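Local coordinates for protein putative endo-1,4-beta-xylanase (Bacteroides thetaiotaomicron VPI-5482, PDB 5MSX) that probably hydrolyses O-glycosidic bonds as a calcium-binding family 43 glycoside hydrolase, with an arabinofuranosidase role in breaking down plant pectin, at residues H173-N178 against I182-V187; S142-S147 against A165-G170; S95-I98 against K103-I106; T193-Y198 against Q224-M229; P116-K121 against K127-K132. All blocks are in the same frame, centred on the assembly; numbering follows the deposited sequence. Where two conformers were deposited one is given.

Contact 1: H173-N178 against I182-V187; sequences HVAKLN and ITVDSV
N178 and T183 illustrate how a backbone bond and a tight side-chain fit can share one residue pair. N178 N donates to T183 O across 3.0 Å, nearly along the C=O axis, while the two side chains cross obliquely and bring N178 OD1 to 3.0 Å from the methyl carbon T183 CG2. Two residues further along the second segment, D185 N gives its hydrogen to K176 O at 2.9 Å, tilted 30° from the carbonyl plane. Between these bonds L177 and V184 form an antiparallel non-hydrogen-bonded pair, L177 CD1 lying 4.1 Å from V184 CG2. With V184 CG1 anti to the backbone N (chi1 -179°), that methyl is directed at A175 CB, 3.6 Å away.

The next shell is organised by the D185 carboxylate. OD2 takes V187 N from above the carboxylate plane, an Asx turn, and with K176 N and V187 O it holds one water; OD1 receives a second water, itself bound by N178 ND2, and forms a salt bridge with K316 of the second subunit. An alanine at N178 would probably leave that second water without its amide donor and open a gap beside the T183 methyl. T183 OG1 is held by D180. The whole is a short hairpin-like turn, with the single pair L177-V184, linking strand 173-177 to its blade's last strand, 187-190, in the five-bladed propeller known from family 43.

Contact 2: S142-S147 against A165-G170; sequences STLLQS and AYVFWG. With EDO (1,2-ethanediol), chain Y.
L145 lays its forked end over one face of the W169 indole. CD2 of L145 sits 3.8 Å from W169 CZ2, above the six-membered ring but offset toward its rim, 25° off the ring normal, in a CH-pi contact; the sister methyl L145 CD1 follows the indole to W169 NE1 at 3.9 Å. Beside this pair, L144 CD2 meets V167 CG2 at 3.9 Å as the two side chains slide past each other in opposite directions. V167 offers that methyl because CG2 stands anti to its backbone N, with CG1 in the crowded position (chi1 58°).

The far side of the loop is different in kind. Q146 and S147 are exposed and touch nothing on the strand. Q146 N instead donates to O2 of a 1,2-ethanediol molecule at 2.6 Å, probably a guest from the crystallisation liquor. The loop ties itself together: T143 OG1 donates to L145 O at 2.7 Å, and Q146 NE2 donates to T143 O at 2.9 Å.

No hydrogen bond joins the two segments. Their cohesion is therefore apolar, two leucine ends against a valine and an indole, while several polar groups of the loop are bound within it or by R130; W169, also stacked on H173, brings this apolar patch near D154, predicted to tune the proton donor.

Contact 3: S95-I98 against K103-I106; sequences SKAI and KYYI. With EDO (1,2-ethanediol), chain G.
K103 begins the strand with its O 3.5 Å from I98 O, two acceptors that merely pass each other; its ammonium end turns elsewhere, into a salt bridge with D120. At Y104 the backbone makes a softer contact, Y104 CA lying 3.3 Å from I98 O in a CA-H...O approach, while the ring brings CD1 to 4.3 Å from A97 CB. The phenol reaches on to a 1,2-ethanediol molecule, Y104 OH to O1 being 2.7 Å, and the same diol is held by N43 and by D270 of the third subunit. F99 meets the Y104 ring edge-to-face.

Y105 carries the register. Y105 N donates to I98 O at 2.8 Å, tilted 22° from the carbonyl plane, and I98 N returns a bond to Y105 O at 2.7 Å, in the carbonyl plane. This antiparallel hydrogen-bonded pair belongs to the tight hairpin of strands 98-100 and 103-106, the latter next to 113-119 in the same sheet. I98 O also lies in plane at the edge of the Y105 ring, whose hydroxyl is bound by N101.

With I106 the packing passes to the side chain: I106 CG1, swung anti to the backbone N (chi1 -158°), comes 3.6 Å from S95 OG. S95 OG donates to K96 O at 2.8 Å and also bonds Y107 N. An alanine in place of S95 would probably strip both K96 O and Y107 N of this shared partner. Two backbone bonds thus set the pairing, and one buried hydroxyl satisfies the chain where regular pairing stops.

Contact 4: T193-Y198 against Q224-M229; sequences TPRKEY and QYAYVM
The P194 ring meets V228 through a single atom, CD, at 3.9 Å from V228 CG1, and the R195 guanidinium stays clear of the strand: neither segment covers a face or lines an edge of any flat group of the other. What R195 does offer is its aliphatic stem, R195 CD resting 4.2 Å from A226 CB, while NH2 runs on to a salt bridge with D244.

V228 receives two neighbours on one branch. Its CG1 lies beside the backbone N, anti to the carbonyl carbon (chi1 -65°), where P194 slides past in the opposite direction and T193 CG2 closes in to 4.2 Å from V228 CG1. A226 and V228, two residues apart, point toward the loop, whereas Y227 between them points away and hydrogen-bonds I301 N through its hydroxyl. The strand 224-230 is the third of a four-stranded antiparallel sheet, one blade of the five-bladed propeller of family 43, and the loop 193-198 leads into that blade's first strand from the blade before it.

Inside the loop, polar groups are bound locally. T193 OG1 donates to R195 O at 2.7 Å and is also hydrogen-bonded to R172; K196 NZ reaches back to T193 O at 2.9 Å. At the loop's end Y198 OH bonds a carboxylate oxygen of E200, the predicted proton donor.

Contact 5: P116-K121 against K127-K132; sequences PAVADK and KLARGK. With EDO (1,2-ethanediol), chain Q.
V118 and K127 satisfy each other twice. V118 N donates to K127 O at 2.9 Å, in the carbonyl plane, and K127 N answers to V118 O at 3.0 Å from a tilted approach, a hydrogen-bonded antiparallel pair. K127 O accepts a little more: A117 CA comes within 3.2 Å of K127 O as a CA-H...O contact. One step on, A129 N binds P116 O at 3.0 Å, 34° out of the carbonyl plane, and between these bonds A117 and L128 form the non-hydrogen-bonded pair, their side chains diverging. L128 N turns instead to D133.

A129 CB packs against the first segment, 4.0 Å from V118 CG1 and 4.2 Å from P116 CB. The carbonyl oxygen of the same residue, A129 O, is taken by K208 of the second subunit.

The R130 guanidinium is buried, yet well supplied with acceptors: NH2 bonds I182 O and, weakly, L144 O, and NH1 bonds T143 O. P116 CG lies over one of its faces, offset toward the rim. Beyond it, G131 N donates to O1 of a 1,2-ethanediol at 3.0 Å, and that diol also bonds D270 of the second subunit. These features mark a beta hairpin whose short second strand, 127-128, borders 113-119 in a propeller blade, followed by a loop, 129-131, that meets the second subunit.

Overall arrangement
The five contacts sample three sheets of the catalytic domain. Contacts 1 and 2, with centres 6 Å apart, share a blade, A175 O accepting from V167 N at 2.9 Å; contacts 3 and 5, 10 Å apart, share another, where Y104 O meets A119 N at 2.8 Å. The two pairs meet through I182 of contact 1, which packs on Y105 of contact 3 and A129 of contact 5. Contact 4 stands apart, about 6 Å from contact 2 at nearest atoms. Contacts 2 and 4 both approach the predicted active centre, contact 4 through Y198 beside E200; the W169 side chain is about 6 Å from that of D154 and about 9 Å from that of E200. In contact 3, the S95 side chain is about 6 Å from a bound calcium ion.

Contact 1: H173-N178 against I182-V187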
# COMPACT_ATOMS: atom_id res chain seq x y z
N HIS C 173 -24.82 -1.69 -4.51
CA HIS C 173 -23.67 -1.26 -5.28
C HIS C 173 -22.40 -1.96 -4.85
O HIS C 173 -22.19 -2.20 -3.66
CB HIS C 173 -23.48 0.25 -5.18
CG HIS C 173 -24.49 1.03 -5.97
ND1 HIS C 173 -25.53 1.73 -5.38
CD2 HIS C 173 -24.64 1.20 -7.30
CE1 HIS C 173 -26.26 2.32 -6.32
NE2 HIS C 173 -25.75 2.01 -7.49
N VAL C 174 -21.55 -2.25 -5.83
CA VAL C 174 -20.20 -2.79 -5.59
C VAL C 174 -19.21 -2.38 -6.71
O VAL C 174 -19.56 -2.32 -7.89
CB VAL C 174 -20.23 -4.32 -5.44
CG1 VAL C 174 -20.67 -5.00 -6.73
CG2 VAL C 174 -18.88 -4.86 -4.99
N ALA C 175 -17.99 -2.08 -6.29
CA ALA C 175 -16.90 -1.74 -7.20
C ALA C 175 -15.58 -2.19 -6.59
O ALA C 175 -15.44 -2.24 -5.35
CB ALA C 175 -16.88 -0.24 -7.42
N LYS C 176 -14.58 -2.48 -7.43
CA LYS C 176 -13.22 -2.71 -6.94
C LYS C 176 -12.65 -1.45 -6.29
O LYS C 176 -13.06 -0.33 -6.61
CB LYS C 176 -12.28 -3.17 -8.04
CG LYS C 176 -12.63 -4.56 -8.56
CD LYS C 176 -11.62 -5.03 -9.60
CE LYS C 176 -11.91 -6.47 -9.94
NZ LYS C 176 -11.16 -6.85 -11.16
N LEU C 177 -11.72 -1.66 -5.37
CA LEU C 177 -11.01 -0.61 -4.68
C LEU C 177 -9.53 -0.79 -5.01
O LEU C 177 -9.01 -1.92 -4.99
CB LEU C 177 -11.27 -0.76 -3.19
CG LEU C 177 -11.01 0.36 -2.20
CD1 LEU C 177 -11.80 1.64 -2.57
CD2 LEU C 177 -11.36 -0.11 -0.78
N ASN C 178 -8.85 0.30 -5.32
CA ASN C 178 -7.40 0.24 -5.62
C ASN C 178 -6.55 -0.06 -4.40
O ASN C 178 -7.02 0.07 -3.27
CB ASN C 178 -6.94 1.56 -6.27
CG ASN C 178 -7.65 1.85 -7.58
OD1 ASN C 178 -7.69 2.98 -8.05
ND2 ASN C 178 -8.20 0.82 -8.18
N ILE C 182 -8.32 4.02 -1.34
CA ILE C 182 -9.11 5.23 -1.34
C ILE C 182 -9.71 5.60 -2.69
O ILE C 182 -10.52 6.51 -2.77
CB ILE C 182 -8.30 6.39 -0.73
CG1 ILE C 182 -7.10 6.77 -1.58
CG2 ILE C 182 -7.81 6.01 0.65
CD1 ILE C 182 -6.33 7.92 -0.98
N THR C 183 -9.37 4.88 -3.74
CA THR C 183 -9.77 5.22 -5.09
C THR C 183 -10.68 4.10 -5.51
O THR C 183 -10.24 2.95 -5.58
CB THR C 183 -8.55 5.26 -6.02
OG1 THR C 183 -7.55 6.15 -5.50
CG2 THR C 183 -8.95 5.68 -7.42
N VAL C 184 -11.92 4.43 -5.83
CA VAL C 184 -12.87 3.48 -6.28
C VAL C 184 -12.71 3.31 -7.77
O VAL C 184 -12.48 4.27 -8.45
CB VAL C 184 -14.31 3.92 -5.95
CG1 VAL C 184 -15.29 2.86 -6.43
CG2 VAL C 184 -14.44 4.14 -4.45
N ASP C 185 -12.85 2.08 -8.26
CA ASP C 185 -12.74 1.82 -9.70
C ASP C 185 -13.96 2.36 -10.45
O ASP C 185 -15.09 2.37 -9.92
CB ASP C 185 -12.64 0.31 -9.95
CG ASP C 185 -12.28 -0.03 -11.38
OD1 ASP C 185 -11.20 0.39 -11.87
OD2 ASP C 185 -13.06 -0.75 -12.01
N SER C 186 -13.73 2.76 -11.70
CA SER C 186 -14.78 3.37 -12.52
C SER C 186 -15.90 2.38 -12.86
O SER C 186 -17.02 2.79 -13.14
CB SER C 186 -14.21 4.00 -13.80
OG SER C 186 -13.89 3.03 -14.78
N VAL C 187 -15.61 1.08 -12.82
CA VAL C 187 -16.61 0.06 -13.12
C VAL C 187 -17.43 -0.24 -11.86
O VAL C 187 -16.91 -0.82 -10.91
CB VAL C 187 -15.98 -1.22 -13.69
CG1 VAL C 187 -17.06 -2.25 -14.00
CG2 VAL C 187 -15.17 -0.91 -14.96
O HOH W 1 -14.93 -2.41 -10.27
O HOH W 2 -8.97 1.71 -10.46

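Contact 2: S142-S147 against A165-G170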
# COMPACT_ATOMS: atom_id res chain seq x y z
N SER C 142 -12.96 15.36 -0.73
CA SER C 142 -12.53 14.13 -0.07
C SER C 142 -13.47 12.91 -0.03
O SER C 142 -13.10 11.89 0.58
CB SER C 142 -12.22 14.46 1.38
OG SER C 142 -11.16 15.37 1.47
N THR C 143 -14.65 12.97 -0.64
CA THR C 143 -15.56 11.83 -0.63
C THR C 143 -14.96 10.59 -1.32
O THR C 143 -14.14 10.71 -2.25
CB THR C 143 -16.89 12.14 -1.35
OG1 THR C 143 -16.60 12.65 -2.65
CG2 THR C 143 -17.76 13.13 -0.57
N LEU C 144 -15.41 9.42 -0.87
CA LEU C 144 -14.99 8.14 -1.43
C LEU C 144 -15.41 8.03 -2.89
O LEU C 144 -14.60 7.62 -3.73
CB LEU C 144 -15.59 6.98 -0.63
CG LEU C 144 -15.17 5.56 -1.05
CD1 LEU C 144 -13.68 5.35 -0.79
CD2 LEU C 144 -16.01 4.50 -0.33
N LEU C 145 -16.65 8.33 -3.20
CA LEU C 145 -17.06 8.33 -4.61
C LEU C 145 -16.65 9.68 -5.23
O LEU C 145 -16.51 10.67 -4.53
CB LEU C 145 -18.54 8.10 -4.75
CG LEU C 145 -19.08 6.79 -4.17
CD1 LEU C 145 -20.59 6.73 -4.31
CD2 LEU C 145 -18.42 5.60 -4.85
N GLN C 146 -16.43 9.68 -6.53
CA GLN C 146 -15.92 10.86 -7.25
C GLN C 146 -16.70 11.17 -8.52
O GLN C 146 -16.29 12.01 -9.30
CB GLN C 146 -14.42 10.66 -7.55
CG GLN C 146 -13.51 10.82 -6.33
CD GLN C 146 -13.51 12.25 -5.80
OE1 GLN C 146 -13.65 13.20 -6.57
NE2 GLN C 146 -13.37 12.41 -4.48
N SER C 147 -17.85 10.53 -8.72
CA SER C 147 -18.75 10.92 -9.79
C SER C 147 -19.35 12.29 -9.45
O SER C 147 -19.25 12.74 -8.32
CB SER C 147 -19.83 9.85 -10.00
OG SER C 147 -20.38 9.39 -8.77
N ALA C 165 -9.18 -5.71 -3.34
CA ALA C 165 -10.13 -5.07 -2.44
C ALA C 165 -11.38 -4.61 -3.20
O ALA C 165 -11.33 -4.30 -4.39
CB ALA C 165 -9.47 -3.91 -1.71
N TYR C 166 -12.52 -4.60 -2.48
CA TYR C 166 -13.84 -4.22 -2.98
C TYR C 166 -14.56 -3.36 -1.96
O TYR C 166 -14.42 -3.56 -0.75
CB TYR C 166 -14.73 -5.46 -3.25
CG TYR C 166 -14.19 -6.45 -4.24
CD1 TYR C 166 -13.31 -7.43 -3.84
CD2 TYR C 166 -14.57 -6.41 -5.57
CE1 TYR C 166 -12.79 -8.34 -4.76
CE2 TYR C 166 -14.08 -7.31 -6.49
CZ TYR C 166 -13.18 -8.27 -6.09
OH TYR C 166 -12.71 -9.17 -7.01
N VAL C 167 -15.34 -2.41 -2.46
CA VAL C 167 -16.22 -1.61 -1.62
C VAL C 167 -17.67 -1.92 -2.02
O VAL C 167 -18.01 -1.88 -3.20
CB VAL C 167 -15.87 -0.10 -1.64
CG1 VAL C 167 -15.91 0.51 -3.05
CG2 VAL C 167 -16.78 0.65 -0.67
N PHE C 168 -18.48 -2.30 -1.04
CA PHE C 168 -19.91 -2.51 -1.17
C PHE C 168 -20.65 -1.36 -0.49
O PHE C 168 -20.25 -0.92 0.56
CB PHE C 168 -20.31 -3.80 -0.45
CG PHE C 168 -19.81 -5.05 -1.09
CD1 PHE C 168 -18.56 -5.56 -0.78
CD2 PHE C 168 -20.60 -5.73 -2.02
CE1 PHE C 168 -18.10 -6.73 -1.38
CE2 PHE C 168 -20.15 -6.90 -2.63
CZ PHE C 168 -18.90 -7.40 -2.30
N TRP C 169 -21.71 -0.84 -1.09
CA TRP C 169 -22.47 0.20 -0.41
C TRP C 169 -23.96 0.07 -0.68
O TRP C 169 -24.38 -0.88 -1.29
CB TRP C 169 -21.89 1.62 -0.67
CG TRP C 169 -22.00 2.21 -2.05
CD1 TRP C 169 -22.93 3.15 -2.48
CD2 TRP C 169 -21.11 1.99 -3.16
NE1 TRP C 169 -22.68 3.50 -3.79
CE2 TRP C 169 -21.57 2.81 -4.23
CE3 TRP C 169 -20.00 1.16 -3.37
CZ2 TRP C 169 -20.95 2.81 -5.50
CZ3 TRP C 169 -19.38 1.17 -4.63
CH2 TRP C 169 -19.86 2.00 -5.68
N GLY C 170 -24.77 0.98 -0.14
CA GLY C 170 -26.23 0.84 -0.20
C GLY C 170 -26.77 0.81 -1.61
O GLY C 170 -26.08 1.22 -2.57
C1 EDO Y . -15.40 5.51 -9.17
O1 EDO Y . -16.81 5.46 -8.93
C2 EDO Y . -14.74 6.73 -8.50
O2 EDO Y . -15.67 7.41 -7.64

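Contact 3: S95-I98 against K103-I106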
# COMPACT_ATOMS: atom_id res chain seq x y z
N SER C 95 -17.65 1.46 8.52
CA SER C 95 -17.23 0.12 8.17
C SER C 95 -16.42 -0.46 9.30
O SER C 95 -16.20 0.19 10.32
CB SER C 95 -16.37 0.17 6.90
OG SER C 95 -15.16 0.87 7.16
N LYS C 96 -16.00 -1.71 9.15
CA LYS C 96 -14.89 -2.24 9.92
C LYS C 96 -13.59 -1.47 9.63
O LYS C 96 -13.48 -0.81 8.59
CB LYS C 96 -14.70 -3.71 9.64
CG LYS C 96 -15.77 -4.51 10.35
CD LYS C 96 -15.70 -5.98 10.08
CE LYS C 96 -17.10 -6.53 10.27
NZ LYS C 96 -17.00 -7.98 10.27
N ALA C 97 -12.68 -1.49 10.59
CA ALA C 97 -11.34 -0.92 10.42
C ALA C 97 -10.56 -1.94 9.60
O ALA C 97 -10.44 -3.06 10.02
CB ALA C 97 -10.68 -0.68 11.77
N ILE C 98 -10.08 -1.57 8.42
CA ILE C 98 -9.43 -2.52 7.48
C ILE C 98 -7.90 -2.33 7.51
O ILE C 98 -7.42 -1.22 7.29
CB ILE C 98 -9.95 -2.29 6.04
CG1 ILE C 98 -11.50 -2.24 6.04
CG2 ILE C 98 -9.45 -3.38 5.09
CD1 ILE C 98 -12.16 -3.52 6.52
N LYS C 103 -1.40 0.18 7.69
CA LYS C 103 -2.34 1.15 8.30
C LYS C 103 -3.74 0.55 8.48
O LYS C 103 -4.07 -0.51 7.92
CB LYS C 103 -2.53 2.36 7.37
CG LYS C 103 -1.29 3.17 7.05
CD LYS C 103 -0.64 3.68 8.31
CE LYS C 103 0.55 4.56 7.98
NZ LYS C 103 1.65 4.32 8.97
N TYR C 104 -4.58 1.30 9.17
CA TYR C 104 -6.01 1.01 9.33
C TYR C 104 -6.83 2.05 8.57
O TYR C 104 -6.60 3.26 8.71
CB TYR C 104 -6.38 1.00 10.80
CG TYR C 104 -5.78 -0.16 11.52
CD1 TYR C 104 -6.42 -1.39 11.53
CD2 TYR C 104 -4.51 -0.07 12.15
CE1 TYR C 104 -5.87 -2.49 12.16
CE2 TYR C 104 -3.95 -1.18 12.80
CZ TYR C 104 -4.64 -2.39 12.79
OH TYR C 104 -4.12 -3.51 13.41
N TYR C 105 -7.75 1.57 7.74
CA TYR C 105 -8.69 2.40 6.99
C TYR C 105 -10.14 2.17 7.50
O TYR C 105 -10.50 1.05 7.85
CB TYR C 105 -8.61 2.10 5.51
CG TYR C 105 -7.28 2.39 4.87
CD1 TYR C 105 -6.22 1.44 4.93
CD2 TYR C 105 -7.06 3.57 4.18
CE1 TYR C 105 -5.00 1.70 4.32
CE2 TYR C 105 -5.83 3.85 3.58
CZ TYR C 105 -4.81 2.91 3.65
OH TYR C 105 -3.62 3.18 3.07
N ILE C 106 -10.94 3.23 7.52
CA ILE C 106 -12.34 3.13 7.88
C ILE C 106 -13.13 4.03 6.95
O ILE C 106 -12.61 5.04 6.45
CB ILE C 106 -12.52 3.43 9.38
CG1 ILE C 106 -13.84 2.84 9.90
CG2 ILE C 106 -12.38 4.93 9.66
CD1 ILE C 106 -13.86 2.68 11.40
C1 EDO G . -3.65 -6.55 11.67
O1 EDO G . -4.58 -6.01 12.61
C2 EDO G . -2.71 -7.40 12.50
O2 EDO G . -2.17 -6.61 13.58

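Contact 4: T193-Y198 against Q224-M229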
# COMPACT_ATOMS: atom_id res chain seq x y z
N THR C 193 -30.63 -9.34 -6.96
CA THR C 193 -31.24 -10.09 -5.85
C THR C 193 -32.74 -10.35 -6.15
O THR C 193 -33.36 -9.58 -6.87
CB THR C 193 -31.13 -9.29 -4.52
OG1 THR C 193 -31.89 -8.09 -4.60
CG2 THR C 193 -29.65 -8.93 -4.16
N PRO C 194 -33.32 -11.42 -5.58
CA PRO C 194 -34.74 -11.66 -5.86
C PRO C 194 -35.71 -10.73 -5.12
O PRO C 194 -36.85 -10.59 -5.54
CB PRO C 194 -34.94 -13.12 -5.40
CG PRO C 194 -33.89 -13.33 -4.40
CD PRO C 194 -32.71 -12.57 -4.90
N ARG C 195 -35.25 -10.10 -4.04
CA ARG C 195 -36.04 -9.06 -3.36
C ARG C 195 -35.56 -7.69 -3.80
O ARG C 195 -34.38 -7.38 -3.68
CB ARG C 195 -35.99 -9.29 -1.85
CG ARG C 195 -36.70 -10.60 -1.54
CD ARG C 195 -36.52 -11.08 -0.14
NE ARG C 195 -36.82 -12.51 0.01
CZ ARG C 195 -38.03 -13.06 0.02
NH1 ARG C 195 -39.14 -12.33 -0.09
NH2 ARG C 195 -38.14 -14.37 0.18
N LYS C 196 -36.48 -6.88 -4.32
CA LYS C 196 -36.15 -5.70 -5.16
C LYS C 196 -36.24 -4.31 -4.49
O LYS C 196 -35.85 -3.29 -5.10
CB LYS C 196 -37.07 -5.67 -6.40
CG LYS C 196 -37.23 -6.99 -7.15
CD LYS C 196 -35.94 -7.46 -7.78
CE LYS C 196 -36.13 -8.75 -8.57
NZ LYS C 196 -34.86 -9.14 -9.26
N GLU C 197 -36.75 -4.25 -3.27
CA GLU C 197 -37.03 -2.95 -2.63
C GLU C 197 -35.78 -2.25 -2.13
O GLU C 197 -34.67 -2.82 -2.17
CB GLU C 197 -38.09 -3.09 -1.53
CG GLU C 197 -37.83 -4.11 -0.42
CD GLU C 197 -38.35 -5.52 -0.75
OE1 GLU C 197 -39.18 -6.06 0.02
OE2 GLU C 197 -37.94 -6.07 -1.79
N TYR C 198 -35.93 -1.00 -1.71
CA TYR C 198 -34.84 -0.23 -1.15
C TYR C 198 -33.99 -1.05 -0.16
O TYR C 198 -34.51 -1.64 0.80
CB TYR C 198 -35.35 1.02 -0.43
CG TYR C 198 -34.22 1.77 0.23
CD1 TYR C 198 -33.25 2.40 -0.53
CD2 TYR C 198 -34.08 1.78 1.62
CE1 TYR C 198 -32.18 3.05 0.06
CE2 TYR C 198 -33.01 2.42 2.22
CZ TYR C 198 -32.07 3.07 1.44
OH TYR C 198 -31.02 3.71 2.05
N GLN C 224 -35.56 -6.24 7.61
CA GLN C 224 -35.13 -7.63 7.47
C GLN C 224 -33.77 -7.67 6.78
O GLN C 224 -33.38 -6.73 6.04
CB GLN C 224 -36.11 -8.43 6.64
CG GLN C 224 -37.54 -8.42 7.15
CD GLN C 224 -38.50 -9.10 6.18
OE1 GLN C 224 -38.66 -8.66 5.07
NE2 GLN C 224 -39.11 -10.18 6.59
N TYR C 225 -33.04 -8.75 7.02
CA TYR C 225 -31.87 -9.08 6.19
C TYR C 225 -32.24 -10.26 5.31
O TYR C 225 -32.83 -11.26 5.76
CB TYR C 225 -30.61 -9.39 7.03
CG TYR C 225 -29.65 -8.25 7.23
CD1 TYR C 225 -28.81 -7.85 6.21
CD2 TYR C 225 -29.58 -7.56 8.45
CE1 TYR C 225 -27.91 -6.80 6.38
CE2 TYR C 225 -28.68 -6.50 8.64
CZ TYR C 225 -27.83 -6.14 7.59
OH TYR C 225 -26.93 -5.09 7.73
N ALA C 226 -31.87 -10.12 4.04
CA ALA C 226 -31.91 -11.19 3.06
C ALA C 226 -30.50 -11.40 2.53
O ALA C 226 -29.57 -10.63 2.88
CB ALA C 226 -32.86 -10.83 1.95
N TYR C 227 -30.29 -12.43 1.72
CA TYR C 227 -28.95 -12.69 1.18
C TYR C 227 -28.98 -13.49 -0.12
O TYR C 227 -29.99 -14.07 -0.48
CB TYR C 227 -28.02 -13.36 2.21
CG TYR C 227 -28.16 -14.85 2.27
CD1 TYR C 227 -29.32 -15.43 2.79
CD2 TYR C 227 -27.16 -15.70 1.79
CE1 TYR C 227 -29.47 -16.80 2.87
CE2 TYR C 227 -27.32 -17.08 1.85
CZ TYR C 227 -28.47 -17.62 2.40
OH TYR C 227 -28.64 -19.00 2.49
N VAL C 228 -27.85 -13.41 -0.81
CA VAL C 228 -27.48 -14.21 -1.96
C VAL C 228 -26.04 -14.71 -1.80
O VAL C 228 -25.27 -14.22 -0.95
CB VAL C 228 -27.63 -13.41 -3.29
CG1 VAL C 228 -29.07 -13.05 -3.53
CG2 VAL C 228 -26.77 -12.14 -3.33
N MET C 229 -25.68 -15.70 -2.61
CA MET C 229 -24.38 -16.39 -2.51
C MET C 229 -23.73 -16.53 -3.87
O MET C 229 -24.44 -16.68 -4.86
CB MET C 229 -24.55 -17.82 -2.04
CG MET C 229 -24.87 -17.98 -0.60
SD MET C 229 -25.35 -19.69 -0.30
CE MET C 229 -26.83 -19.90 -1.24

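Contact 5: P116-K121 against K127-K132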
# COMPACT_ATOMS: atom_id res chain seq x y z
N PRO C 116 -13.19 8.04 2.88
CA PRO C 116 -12.09 7.22 3.38
C PRO C 116 -11.25 7.93 4.44
O PRO C 116 -10.88 9.09 4.27
CB PRO C 116 -11.26 6.97 2.12
CG PRO C 116 -11.48 8.18 1.27
CD PRO C 116 -12.86 8.67 1.58
N ALA C 117 -10.98 7.24 5.53
CA ALA C 117 -10.17 7.77 6.61
C ALA C 117 -9.09 6.75 6.94
O ALA C 117 -9.26 5.56 6.66
CB ALA C 117 -11.02 8.07 7.84
N VAL C 118 -8.00 7.22 7.55
CA VAL C 118 -6.82 6.37 7.79
C VAL C 118 -6.17 6.70 9.11
O VAL C 118 -6.22 7.84 9.53
CB VAL C 118 -5.79 6.50 6.63
CG1 VAL C 118 -5.27 7.94 6.50
CG2 VAL C 118 -4.64 5.50 6.80
N ALA C 119 -5.60 5.69 9.75
CA ALA C 119 -4.93 5.85 11.04
C ALA C 119 -3.85 4.78 11.21
O ALA C 119 -3.83 3.81 10.47
CB ALA C 119 -5.95 5.71 12.17
N ASP C 120 -2.99 4.96 12.22
CA ASP C 120 -1.92 3.99 12.52
C ASP C 120 -2.38 2.88 13.42
O ASP C 120 -1.71 1.85 13.48
CB ASP C 120 -0.75 4.66 13.26
CG ASP C 120 0.00 5.62 12.41
OD1 ASP C 120 0.03 5.45 11.17
OD2 ASP C 120 0.59 6.55 13.01
N LYS C 121 -3.46 3.10 14.17
CA LYS C 121 -4.04 2.05 14.99
C LYS C 121 -5.57 2.17 15.03
O LYS C 121 -6.13 3.22 14.64
CB LYS C 121 -3.42 2.05 16.38
CG LYS C 121 -3.56 3.34 17.15
CD LYS C 121 -2.75 3.24 18.43
CE LYS C 121 -3.03 4.40 19.37
NZ LYS C 121 -2.75 5.70 18.69
N LYS C 127 -7.77 10.28 10.19
CA LYS C 127 -7.87 11.51 9.41
C LYS C 127 -8.41 11.19 8.05
O LYS C 127 -8.23 10.07 7.58
CB LYS C 127 -6.49 12.14 9.18
CG LYS C 127 -5.78 12.67 10.40
CD LYS C 127 -4.50 13.37 9.99
CE LYS C 127 -3.39 13.13 11.00
NZ LYS C 127 -3.76 13.59 12.38
N LEU C 128 -9.02 12.15 7.39
CA LEU C 128 -9.37 11.94 5.98
C LEU C 128 -8.10 11.53 5.21
O LEU C 128 -7.01 12.05 5.46
CB LEU C 128 -9.99 13.18 5.36
CG LEU C 128 -11.44 13.48 5.73
CD1 LEU C 128 -11.92 14.71 4.99
CD2 LEU C 128 -12.33 12.29 5.41
N ALA C 129 -8.25 10.53 4.34
CA ALA C 129 -7.14 9.93 3.62
C ALA C 129 -6.75 10.73 2.38
O ALA C 129 -5.61 10.66 1.94
CB ALA C 129 -7.47 8.50 3.23
N ARG C 130 -7.72 11.46 1.83
CA ARG C 130 -7.56 12.38 0.72
C ARG C 130 -7.93 13.79 1.17
O ARG C 130 -8.82 13.95 2.00
CB ARG C 130 -8.51 12.02 -0.42
CG ARG C 130 -8.08 10.82 -1.20
CD ARG C 130 -8.59 10.83 -2.63
NE ARG C 130 -9.62 9.83 -2.80
CZ ARG C 130 -10.92 10.04 -2.70
NH1 ARG C 130 -11.42 11.24 -2.43
NH2 ARG C 130 -11.74 9.01 -2.88
N GLY C 131 -7.26 14.80 0.59
CA GLY C 131 -7.66 16.20 0.75
C GLY C 131 -7.31 16.72 2.12
O GLY C 131 -6.60 16.04 2.88
N LYS C 132 -7.79 17.92 2.45
CA LYS C 132 -7.59 18.49 3.79
C LYS C 132 -8.48 17.76 4.81
O LYS C 132 -9.64 17.45 4.51
CB LYS C 132 -7.89 19.99 3.79
C1 EDO Q . -5.37 14.71 -2.36
O1 EDO Q . -4.87 14.14 -1.14
C2 EDO Q . -4.83 16.13 -2.51
O2 EDO Q . -5.28 17.01 -1.47